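PDB 6ZPZ: MgGH51 from Meripilus giganteus, which probably hydrolyses terminal alpha-L-arabinofuranosyl residues from arabinose-containing polysaccharides, acting as an alpha-L-arabinofuranosidase of glycoside hydrolase family 51. Local coordinates for residues Y18-E23 with A218-S223; G229-E234 with Y293-T298; Y479-Q484 with T492-S497. All coordinates share one frame; numbering follows the deposited sequence. Where two conformers were deposited one is given.

Interaction 1: residues Y18-E23 with A218-S223; sequences YGLMFE and AEMGPS. With LX5 ([(1~{S},2~{S},3~{S},4~{S})-2-(hydroxymethyl)-3,4-bis(oxidanyl)cyclopentyl] hydrogen sulfate), chain G.
Gly19 and Pro222 bring the two backbones within 4.2 Å, CA to CA, with their touching parts running 101° apart. The carbonyl of Tyr18 is gripped twice by one residue. Ser223 N donates to Tyr18 O at 2.9 Å in the carbonyl plane, while Ser223 OG donates to the same oxygen at 2.7 Å from well above that plane. With OG between its own backbone N and carbonyl carbon (chi1 54°), the short serine side chain keeps its hydroxyl close to its own N-H. A water accepting from Tyr18 N donates to Ser223 OG, adding a water-mediated third link, whereas Tyr18 OH turns away to Glu468. Next to these bonds the contact is apolar. Leu20 lays CG against Pro222 CB at 3.6 Å, CD1 approaches Pro222 CG and CD2 approaches CB, the side chains crossing obliquely; with no side chain on Gly19, its CA comes within 3.9 Å of the same CB. Met220 brings its thioether end to Leu20 CD2, but with two conformers this detail is doubtful. Just past the end of helix 211-219, Gly221 leaves helical geometry with positive phi and turns the chain into Pro222. At the other end of 18-23, Glu23 OE2 accepts a 2.6 Å hydrogen bond from O8 of the bound cyclopentyl sulfate. Much of the long connection forms antiparallel sheets, but helix 211-219 returns to strand 224-227, parallel to and beside 20-21, consistent with the (beta/alpha)8 barrel of this family, with the ligand site at the strand's C-terminal end.

Interaction 2: residues G229-E234 with Y293-T298; sequences GGNNLE and YSLGGT. With LX5 ([(1~{S},2~{S},3~{S},4~{S})-2-(hydroxymethyl)-3,4-bis(oxidanyl)cyclopentyl] hydrogen sulfate), chain G.
The Tyr293 ring meets Glu234 at its edge: OE1 lies in the ring plane, 3.2 Å from Tyr293 CD2, and the carboxylate is turned 45° from the ring. It is the C-H rim, not a face, that this oxygen faces, a placement in which the slightly positive ring hydrogens suit an acceptor. Beside the other oxygen lies Leu295, crossing the glutamate at about a right angle, with CD2 3.4 Å from Glu234 OE2. Glu234 reaches both neighbours because CG stands anti to the carbonyl carbon (chi1 -71°) and the chain then runs out extended. The second methyl of Leu295, CD1, rests 3.4 Å from Asn231 O, so the branched leucine spans one turn of the short, weakly bonded helix at about 231-234. The small Ser294 side chain brings CB to 3.4 Å from Glu234 O, an oxygen that accepts from Trp290. Leu295 is held in place by a type I turn running from Ser294 to Gly297. At the start of the helix, Asn231 N donates almost straight, at 171°, to O8 of the cyclopentyl sulfate, 2.8 Å away. The peptide before Gly230 is cis, and a side chain on Gly229 would collide with Leu233 N. The polar groups find their partners outside the two segments: Glu234 OE2 and Asn231 OD1 both accept from the amide nitrogen of Asn350, whose OD1 is bonded to the ligand. This is consistent with a second-shell role, in which Tyr293 and Leu295 flank a carboxylate that is likely to orient the ligand-binding amide of Asn350.

Interaction 3: residues Y479-Q484 with T492-S497; sequences YAPLLQ and TPDLVS. With LX5 ([(1~{S},2~{S},3~{S},4~{S})-2-(hydroxymethyl)-3,4-bis(oxidanyl)cyclopentyl] hydrogen sulfate), chain G.
Cis peptide bonds precede both Pro481 and Pro493, and the two sharp bends lie against each other, Pro481 CD 3.5 Å from Pro493 O. A water donates to Ala480 O and to Pro493 O, tying the bends together, and proline is the residue that most readily tolerates a cis link. Asp494 OD1 sits over the Pro481 ring carbons, 3.2 Å from Pro481 CG. Past the bends the chains fall into register. Leu495 N donates to Pro481 O at 3.1 Å, in the carbonyl plane and fairly straight, at 151°. Leu483 then pairs with Val496 and Gln484 with Ser497, as parallel strands of a small three-stranded mixed sheet that follows strand 474-479, the last of the barrel. Weak bonds from Val496 N to Leu482 O and from Gln484 N to Val496 O begin it. Leu483 CD2 and the Val496 side chain lie side by side on the face packed by helix 211-219. Tyr479 CG is anti to the backbone N (chi1 -170°), which sets one ring face against Leu495: CD1 stands 3.7 Å from the ring centroid, 14° off the normal, a CH-pi contact. On the opposite sheet face Ser497 OG donates to Gln484 OE1 at 2.7 Å, tilted from the amide plane, and Gln484 NE2 serves Thr489. A leucine here would probably leave the Ser497 and Thr489 hydroxyls without their amide partner. The Asp494 carboxylate crosses the glutamine at about a right angle. Pro481 CG, 3.6 Å from O7 of the cyclopentyl sulfate, lines its pocket.

Along the chain the three contacts come in series, interaction 1 closing before interaction 2 opens and interaction 3 following. Interactions 1 and 3 are neighbours, centres 12 Å apart, because strands 20-21 and 474-479 pair at the seam that closes the eight-stranded barrel; Gly19 bonds Ala477 there, and Met21 CE packs on Ala480 CB. Interaction 2 lies farther off, its centre 23 Å from that of interaction 1, yet Glu23 OE1 reaches Asn232 N in a probable hydrogen bond. Interactions 2 and 3 do not touch, nearest atoms about 8 Å apart. All three border one bound cyclopentyl sulfate, so segments far apart in sequence converge on one pocket at the C-terminal ends of the barrel strands.

Interaction 1: residues Y18-E23 with A218-S223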
loop_
_atom_site.group_PDB
_atom_site.type_symbol
_atom_site.label_atom_id
_atom_site.label_comp_id
_atom_site.label_asym_id
_atom_site.label_seq_id
_atom_site.Cartn_x
_atom_site.Cartn_y
_atom_site.Cartn_z
ATOM N N TYR A 18 -10.517 -8.087 -8.334
ATOM C CA TYR A 18 -9.234 -7.346 -8.453
ATOM C C TYR A 18 -9.083 -6.281 -7.378
ATOM O O TYR A 18 -9.933 -5.423 -7.203
ATOM C CB TYR A 18 -9.061 -6.716 -9.834
ATOM C CG TYR A 18 -9.205 -7.743 -10.932
ATOM C CD1 TYR A 18 -8.237 -8.721 -11.140
ATOM C CD2 TYR A 18 -10.359 -7.791 -11.699
ATOM C CE1 TYR A 18 -8.381 -9.681 -12.123
ATOM C CE2 TYR A 18 -10.509 -8.744 -12.695
ATOM C CZ TYR A 18 -9.514 -9.673 -12.918
ATOM O OH TYR A 18 -9.698 -10.590 -13.898
ATOM N N GLY A 19 -7.970 -6.338 -6.651
ATOM C CA GLY A 19 -7.736 -5.300 -5.649
ATOM C C GLY A 19 -6.288 -5.264 -5.236
ATOM O O GLY A 19 -5.450 -5.788 -5.979
ATOM N N LEU A 20 -6.044 -4.634 -4.092
ATOM C CA LEU A 20 -4.683 -4.201 -3.709
ATOM C C LEU A 20 -4.304 -4.919 -2.433
ATOM O O LEU A 20 -5.186 -5.216 -1.631
ATOM C CB LEU A 20 -4.657 -2.703 -3.449
ATOM C CG LEU A 20 -5.098 -1.819 -4.601
ATOM C CD1 LEU A 20 -4.859 -0.370 -4.230
ATOM C CD2 LEU A 20 -4.385 -2.222 -5.877
ATOM N N MET A 21 -3.021 -5.148 -2.280
ATOM C CA MET A 21 -2.463 -5.745 -1.065
ATOM C C MET A 21 -1.453 -4.724 -0.589
ATOM O O MET A 21 -0.577 -4.355 -1.349
ATOM C CB MET A 21 -1.775 -7.084 -1.355
ATOM C CG MET A 21 -1.219 -7.727 -0.111
ATOM S SD MET A 21 0.403 -7.041 0.261
ATOM C CE MET A 21 1.269 -8.590 0.564
ATOM N N PHE A 22 -1.611 -4.271 0.641
ATOM C CA PHE A 22 -0.787 -3.177 1.170
ATOM C C PHE A 22 -0.227 -3.580 2.522
ATOM O O PHE A 22 -0.935 -3.995 3.424
ATOM C CB PHE A 22 -1.606 -1.907 1.299
ATOM C CG PHE A 22 -0.758 -0.754 1.769
ATOM C CD1 PHE A 22 -0.588 -0.515 3.116
ATOM C CD2 PHE A 22 -0.097 0.066 0.868
ATOM C CE1 PHE A 22 0.187 0.557 3.542
ATOM C CE2 PHE A 22 0.705 1.122 1.304
ATOM C CZ PHE A 22 0.842 1.354 2.637
ATOM N N GLU A 23 1.045 -3.317 2.668
ATOM C CA GLU A 23 1.632 -3.119 4.002
ATOM C C GLU A 23 2.663 -2.017 3.841
ATOM O O GLU A 23 2.985 -1.699 2.687
ATOM C CB GLU A 23 2.297 -4.413 4.444
ATOM C CG GLU A 23 3.521 -4.715 3.605
ATOM C CD GLU A 23 4.104 -6.082 3.859
ATOM O OE1 GLU A 23 4.524 -6.361 5.003
ATOM O OE2 GLU A 23 4.142 -6.837 2.914
ATOM N N ALA A 218 -6.200 4.535 -7.112
ATOM C CA ALA A 218 -7.631 4.666 -7.455
ATOM C C ALA A 218 -7.810 4.385 -8.947
ATOM O O ALA A 218 -8.837 3.755 -9.331
ATOM C CB ALA A 218 -8.121 6.025 -7.058
ATOM N N GLU A 219 -6.826 4.801 -9.738
ATOM C CA GLU A 219 -6.776 4.692 -11.221
ATOM C C GLU A 219 -6.998 3.234 -11.619
ATOM O O GLU A 219 -7.665 2.986 -12.612
ATOM C CB GLU A 219 -5.416 5.201 -11.716
ATOM C CG GLU A 219 -5.233 5.158 -13.205
ATOM C CD GLU A 219 -3.853 5.640 -13.622
ATOM O OE1 GLU A 219 -3.318 6.489 -12.897
ATOM O OE2 GLU A 219 -3.332 5.166 -14.666
ATOM N N MET A 220 -6.434 2.318 -10.834
ATOM C CA MET A 220 -6.384 0.875 -11.157
ATOM C C MET A 220 -7.770 0.231 -10.973
ATOM O O MET A 220 -7.858 -0.965 -11.214
ATOM C CB MET A 220 -5.378 0.188 -10.232
ATOM C CG MET A 220 -4.444 -0.772 -10.916
ATOM S SD MET A 220 -3.402 -1.626 -9.707
ATOM C CE MET A 220 -3.251 -0.332 -8.469
ATOM N N GLY A 221 -8.781 0.980 -10.518
ATOM C CA GLY A 221 -10.151 0.488 -10.259
ATOM C C GLY A 221 -10.162 -0.726 -9.324
ATOM O O GLY A 221 -10.899 -1.676 -9.516
ATOM N N PRO A 222 -9.381 -0.724 -8.236
ATOM C CA PRO A 222 -9.413 -1.838 -7.304
ATOM C C PRO A 222 -10.761 -1.874 -6.581
ATOM O O PRO A 222 -11.346 -0.834 -6.350
ATOM C CB PRO A 222 -8.239 -1.512 -6.367
ATOM C CG PRO A 222 -8.203 0.000 -6.345
ATOM C CD PRO A 222 -8.547 0.398 -7.759
ATOM N N SER A 223 -11.159 -3.066 -6.154
ATOM C CA SER A 223 -12.424 -3.299 -5.422
ATOM C C SER A 223 -12.091 -3.500 -3.956
ATOM O O SER A 223 -12.992 -3.407 -3.133
ATOM C CB SER A 223 -13.187 -4.502 -5.935
ATOM O OG SER A 223 -12.342 -5.665 -5.943
HETATM C C1 LX5 G . 5.733 -11.544 1.148
HETATM C C2 LX5 G . 4.447 -12.175 1.627
HETATM C C6 LX5 G . 5.990 -9.015 0.543
HETATM C C5 LX5 G . 5.728 -10.083 1.613
HETATM C C3 LX5 G . 3.922 -11.356 2.769
HETATM C C4 LX5 G . 4.434 -9.966 2.397
HETATM O O7 LX5 G . 4.941 -8.953 -0.430
HETATM O O8 LX5 G . 4.856 -9.227 3.545
HETATM O O9 LX5 G . 2.503 -11.497 2.943
HETATM O O10 LX5 G . 6.606 -12.342 1.940
HETATM S S11 LX5 G . 7.917 -12.804 1.402
HETATM O O12 LX5 G . 8.434 -11.447 1.248
HETATM O O13 LX5 G . 8.672 -13.643 2.329
HETATM O O14 LX5 G . 7.562 -13.592 0.186
HETATM O O HOH W 1 -12.969 -6.459 -9.013
HETATM O O HOH W 2 -12.054 -3.844 -9.378
#

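Interaction 2: residues G229-E234 with Y293-T298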
loop_
_atom_site.group_PDB
_atom_site.type_symbol
_atom_site.label_atom_id
_atom_site.label_comp_id
_atom_site.label_asym_id
_atom_site.label_seq_id
_atom_site.Cartn_x
_atom_site.Cartn_y
_atom_site.Cartn_z
ATOM N N GLY A 229 -1.177 -5.998 6.633
ATOM C CA GLY A 229 -0.118 -6.865 6.090
ATOM C C GLY A 229 -0.580 -8.309 5.953
ATOM O O GLY A 229 -1.645 -8.662 6.441
ATOM N N GLY A 230 0.274 -9.167 5.378
ATOM C CA GLY A 230 1.678 -8.885 5.169
ATOM C C GLY A 230 2.551 -9.112 6.410
ATOM O O GLY A 230 2.081 -9.134 7.523
ATOM N N ASN A 231 3.835 -9.302 6.185
ATOM C CA ASN A 231 4.851 -9.444 7.249
ATOM C C ASN A 231 4.711 -8.307 8.239
ATOM O O ASN A 231 4.874 -8.558 9.409
ATOM C CB ASN A 231 6.256 -9.508 6.684
ATOM C CG ASN A 231 6.517 -10.825 5.990
ATOM O OD1 ASN A 231 5.618 -11.643 5.854
ATOM N ND2 ASN A 231 7.745 -11.015 5.562
ATOM N N ASN A 232 4.413 -7.097 7.769
ATOM C CA ASN A 232 4.403 -5.911 8.653
ATOM C C ASN A 232 3.313 -6.023 9.742
ATOM O O ASN A 232 3.417 -5.292 10.747
ATOM C CB ASN A 232 4.283 -4.630 7.861
ATOM C CG ASN A 232 4.910 -3.448 8.562
ATOM O OD1 ASN A 232 6.097 -3.489 8.912
ATOM N ND2 ASN A 232 4.139 -2.384 8.729
ATOM N N LEU A 233 2.312 -6.885 9.579
ATOM C CA LEU A 233 1.317 -7.156 10.647
ATOM C C LEU A 233 1.993 -7.849 11.830
ATOM O O LEU A 233 1.573 -7.647 12.983
ATOM C CB LEU A 233 0.278 -8.111 10.078
ATOM C CG LEU A 233 -0.770 -8.597 11.055
ATOM C CD1 LEU A 233 -1.725 -7.466 11.465
ATOM C CD2 LEU A 233 -1.537 -9.766 10.436
ATOM N N GLU A 234 2.928 -8.731 11.522
ATOM C CA GLU A 234 3.319 -9.793 12.483
ATOM C C GLU A 234 4.231 -9.256 13.576
ATOM O O GLU A 234 4.173 -9.766 14.676
ATOM C CB GLU A 234 3.956 -10.938 11.731
ATOM C CG GLU A 234 2.918 -11.672 10.928
ATOM C CD GLU A 234 3.449 -12.899 10.243
ATOM O OE1 GLU A 234 3.000 -13.984 10.606
ATOM O OE2 GLU A 234 4.278 -12.748 9.317
ATOM N N TYR A 293 1.490 -15.202 16.231
ATOM C CA TYR A 293 2.819 -15.529 15.692
ATOM C C TYR A 293 3.528 -14.249 15.239
ATOM O O TYR A 293 2.891 -13.318 14.688
ATOM C CB TYR A 293 2.692 -16.528 14.546
ATOM C CG TYR A 293 3.993 -16.779 13.830
ATOM C CD1 TYR A 293 4.861 -17.778 14.242
ATOM C CD2 TYR A 293 4.363 -16.019 12.738
ATOM C CE1 TYR A 293 6.051 -18.029 13.573
ATOM C CE2 TYR A 293 5.554 -16.249 12.066
ATOM C CZ TYR A 293 6.409 -17.251 12.486
ATOM O OH TYR A 293 7.598 -17.448 11.823
ATOM N N SER A 294 4.831 -14.196 15.509
ATOM C CA SER A 294 5.708 -13.100 15.029
ATOM C C SER A 294 6.942 -13.685 14.334
ATOM O O SER A 294 7.251 -14.910 14.502
ATOM C CB SER A 294 6.040 -12.161 16.139
ATOM O OG SER A 294 6.582 -12.874 17.224
ATOM N N LEU A 295 7.628 -12.842 13.552
ATOM C CA LEU A 295 8.580 -13.301 12.527
ATOM C C LEU A 295 9.849 -13.852 13.173
ATOM O O LEU A 295 10.509 -14.584 12.487
ATOM C CB LEU A 295 8.852 -12.155 11.565
ATOM C CG LEU A 295 7.651 -11.886 10.660
ATOM C CD1 LEU A 295 7.633 -10.448 10.216
ATOM C CD2 LEU A 295 7.689 -12.827 9.473
ATOM N N GLY A 296 10.125 -13.557 14.439
ATOM C CA GLY A 296 11.187 -14.216 15.225
ATOM C C GLY A 296 10.944 -15.720 15.399
ATOM O O GLY A 296 11.839 -16.410 15.899
ATOM N N GLY A 297 9.752 -16.219 15.088
ATOM C CA GLY A 297 9.423 -17.651 15.172
ATOM C C GLY A 297 8.597 -18.022 16.390
ATOM O O GLY A 297 8.314 -19.210 16.510
ATOM N N THR A 298 8.282 -17.097 17.299
ATOM C CA THR A 298 7.504 -17.375 18.535
ATOM C C THR A 298 6.016 -17.462 18.193
ATOM O O THR A 298 5.424 -16.455 17.698
ATOM C CB THR A 298 7.703 -16.332 19.644
ATOM O OG1 THR A 298 9.038 -16.334 20.128
ATOM C CG2 THR A 298 6.856 -16.573 20.875
HETATM C C1 LX5 G . 5.733 -11.544 1.148
HETATM C C2 LX5 G . 4.447 -12.175 1.627
HETATM C C6 LX5 G . 5.990 -9.015 0.543
HETATM C C5 LX5 G . 5.728 -10.083 1.613
HETATM C C3 LX5 G . 3.922 -11.356 2.769
HETATM C C4 LX5 G . 4.434 -9.966 2.397
HETATM O O7 LX5 G . 4.941 -8.953 -0.430
HETATM O O8 LX5 G . 4.856 -9.227 3.545
HETATM O O9 LX5 G . 2.503 -11.497 2.943
HETATM O O10 LX5 G . 6.606 -12.342 1.940
HETATM S S11 LX5 G . 7.917 -12.804 1.402
HETATM O O12 LX5 G . 8.434 -11.447 1.248
HETATM O O13 LX5 G . 8.672 -13.643 2.329
HETATM O O14 LX5 G . 7.562 -13.592 0.186
#

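Interaction 3: residues Y479-Q484 with T492-S497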
loop_
_atom_site.group_PDB
_atom_site.type_symbol
_atom_site.label_atom_id
_atom_site.label_comp_id
_atom_site.label_asym_id
_atom_site.label_seq_id
_atom_site.Cartn_x
_atom_site.Cartn_y
_atom_site.Cartn_z
ATOM N N TYR A 479 -1.708 -8.309 -6.656
ATOM C CA TYR A 479 -0.254 -8.241 -6.852
ATOM C C TYR A 479 0.376 -7.775 -5.555
ATOM O O TYR A 479 -0.216 -6.931 -4.857
ATOM C CB TYR A 479 0.085 -7.265 -7.958
ATOM C CG TYR A 479 1.512 -7.285 -8.410
ATOM C CD1 TYR A 479 2.483 -6.585 -7.706
ATOM C CD2 TYR A 479 1.876 -7.864 -9.628
ATOM C CE1 TYR A 479 3.784 -6.523 -8.165
ATOM C CE2 TYR A 479 3.183 -7.799 -10.102
ATOM C CZ TYR A 479 4.149 -7.151 -9.353
ATOM O OH TYR A 479 5.440 -7.078 -9.783
ATOM N N ALA A 480 1.597 -8.211 -5.293
ATOM C CA ALA A 480 2.331 -7.715 -4.123
ATOM C C ALA A 480 3.828 -7.762 -4.391
ATOM O O ALA A 480 4.332 -8.667 -5.027
ATOM C CB ALA A 480 1.953 -8.507 -2.901
ATOM N N PRO A 481 4.613 -6.825 -3.851
ATOM C CA PRO A 481 4.074 -5.673 -3.149
ATOM C C PRO A 481 3.482 -4.612 -4.092
ATOM O O PRO A 481 3.865 -4.558 -5.220
ATOM C CB PRO A 481 5.289 -5.092 -2.428
ATOM C CG PRO A 481 6.278 -6.235 -2.385
ATOM C CD PRO A 481 6.062 -6.972 -3.688
ATOM N N LEU A 482 2.686 -3.718 -3.533
ATOM C CA LEU A 482 1.960 -2.679 -4.298
ATOM C C LEU A 482 2.911 -1.522 -4.599
ATOM O O LEU A 482 2.882 -1.032 -5.711
ATOM C CB LEU A 482 0.797 -2.205 -3.437
ATOM C CG LEU A 482 -0.101 -1.132 -4.039
ATOM C CD1 LEU A 482 -0.689 -1.552 -5.362
ATOM C CD2 LEU A 482 -1.189 -0.810 -3.050
ATOM N N LEU A 483 3.652 -1.053 -3.596
ATOM C CA LEU A 483 4.339 0.260 -3.637
ATOM C C LEU A 483 5.824 0.145 -3.334
ATOM O O LEU A 483 6.207 -0.654 -2.489
ATOM C CB LEU A 483 3.664 1.209 -2.641
ATOM C CG LEU A 483 2.330 1.803 -3.119
ATOM C CD1 LEU A 483 1.703 2.639 -2.022
ATOM C CD2 LEU A 483 2.476 2.632 -4.385
ATOM N N GLN A 484 6.602 1.027 -3.913
ATOM C CA GLN A 484 8.070 1.030 -3.770
ATOM C C GLN A 484 8.588 2.462 -3.822
ATOM O O GLN A 484 8.481 3.136 -4.893
ATOM C CB GLN A 484 8.731 0.235 -4.893
ATOM C CG GLN A 484 10.256 0.243 -4.837
ATOM C CD GLN A 484 10.868 -0.239 -6.121
ATOM O OE1 GLN A 484 10.199 -0.376 -7.153
ATOM N NE2 GLN A 484 12.159 -0.497 -6.068
ATOM N N THR A 492 11.765 -6.112 -4.668
ATOM C CA THR A 492 11.364 -5.876 -6.073
ATOM C C THR A 492 10.901 -7.207 -6.652
ATOM O O THR A 492 11.246 -8.278 -6.155
ATOM C CB THR A 492 12.524 -5.299 -6.889
ATOM O OG1 THR A 492 13.526 -6.296 -7.065
ATOM C CG2 THR A 492 13.188 -4.106 -6.243
ATOM N N PRO A 493 10.077 -7.199 -7.709
ATOM C CA PRO A 493 9.475 -5.993 -8.261
ATOM C C PRO A 493 8.214 -5.563 -7.505
ATOM O O PRO A 493 7.603 -6.339 -6.779
ATOM C CB PRO A 493 9.061 -6.437 -9.663
ATOM C CG PRO A 493 8.698 -7.860 -9.452
ATOM C CD PRO A 493 9.650 -8.399 -8.414
ATOM N N ASP A 494 7.795 -4.338 -7.763
ATOM C CA ASP A 494 6.663 -3.697 -7.075
ATOM C C ASP A 494 5.745 -3.094 -8.127
ATOM O O ASP A 494 6.230 -2.694 -9.193
ATOM C CB ASP A 494 7.181 -2.666 -6.090
ATOM C CG ASP A 494 8.162 -3.309 -5.155
ATOM O OD1 ASP A 494 7.721 -4.093 -4.315
ATOM O OD2 ASP A 494 9.349 -3.022 -5.294
ATOM N N LEU A 495 4.457 -2.987 -7.817
ATOM C CA LEU A 495 3.451 -2.579 -8.847
ATOM C C LEU A 495 3.634 -1.112 -9.242
ATOM O O LEU A 495 3.444 -0.768 -10.421
ATOM C CB LEU A 495 2.040 -2.787 -8.313
ATOM C CG LEU A 495 0.983 -2.921 -9.390
ATOM C CD1 LEU A 495 1.275 -4.161 -10.224
ATOM C CD2 LEU A 495 -0.406 -2.997 -8.782
ATOM N N VAL A 496 3.935 -0.277 -8.273
ATOM C CA VAL A 496 3.967 1.189 -8.455
ATOM C C VAL A 496 5.168 1.686 -7.686
ATOM O O VAL A 496 5.284 1.325 -6.487
ATOM C CB VAL A 496 2.671 1.852 -7.993
ATOM C CG1 VAL A 496 2.829 3.365 -8.019
ATOM C CG2 VAL A 496 1.508 1.436 -8.865
ATOM N N SER A 497 6.035 2.420 -8.370
ATOM C CA SER A 497 7.247 2.951 -7.737
ATOM C C SER A 497 7.179 4.471 -7.696
ATOM O O SER A 497 6.455 5.101 -8.503
ATOM C CB SER A 497 8.482 2.433 -8.428
ATOM O OG SER A 497 8.395 1.033 -8.598
HETATM C C1 LX5 G . 5.733 -11.544 1.148
HETATM C C2 LX5 G . 4.447 -12.175 1.627
HETATM C C6 LX5 G . 5.990 -9.015 0.543
HETATM C C5 LX5 G . 5.728 -10.083 1.613
HETATM C C3 LX5 G . 3.922 -11.356 2.769
HETATM C C4 LX5 G . 4.434 -9.966 2.397
HETATM O O7 LX5 G . 4.941 -8.953 -0.430
HETATM O O8 LX5 G . 4.856 -9.227 3.545
HETATM O O9 LX5 G . 2.503 -11.497 2.943
HETATM O O10 LX5 G . 6.606 -12.342 1.940
HETATM S S11 LX5 G . 7.917 -12.804 1.402
HETATM O O12 LX5 G . 8.434 -11.447 1.248
HETATM O O13 LX5 G . 8.672 -13.643 2.329
HETATM O O14 LX5 G . 7.562 -13.592 0.186
HETATM O O HOH W 3 7.069 -8.807 -6.242
HETATM O O HOH W 4 9.921 -2.604 -8.649
#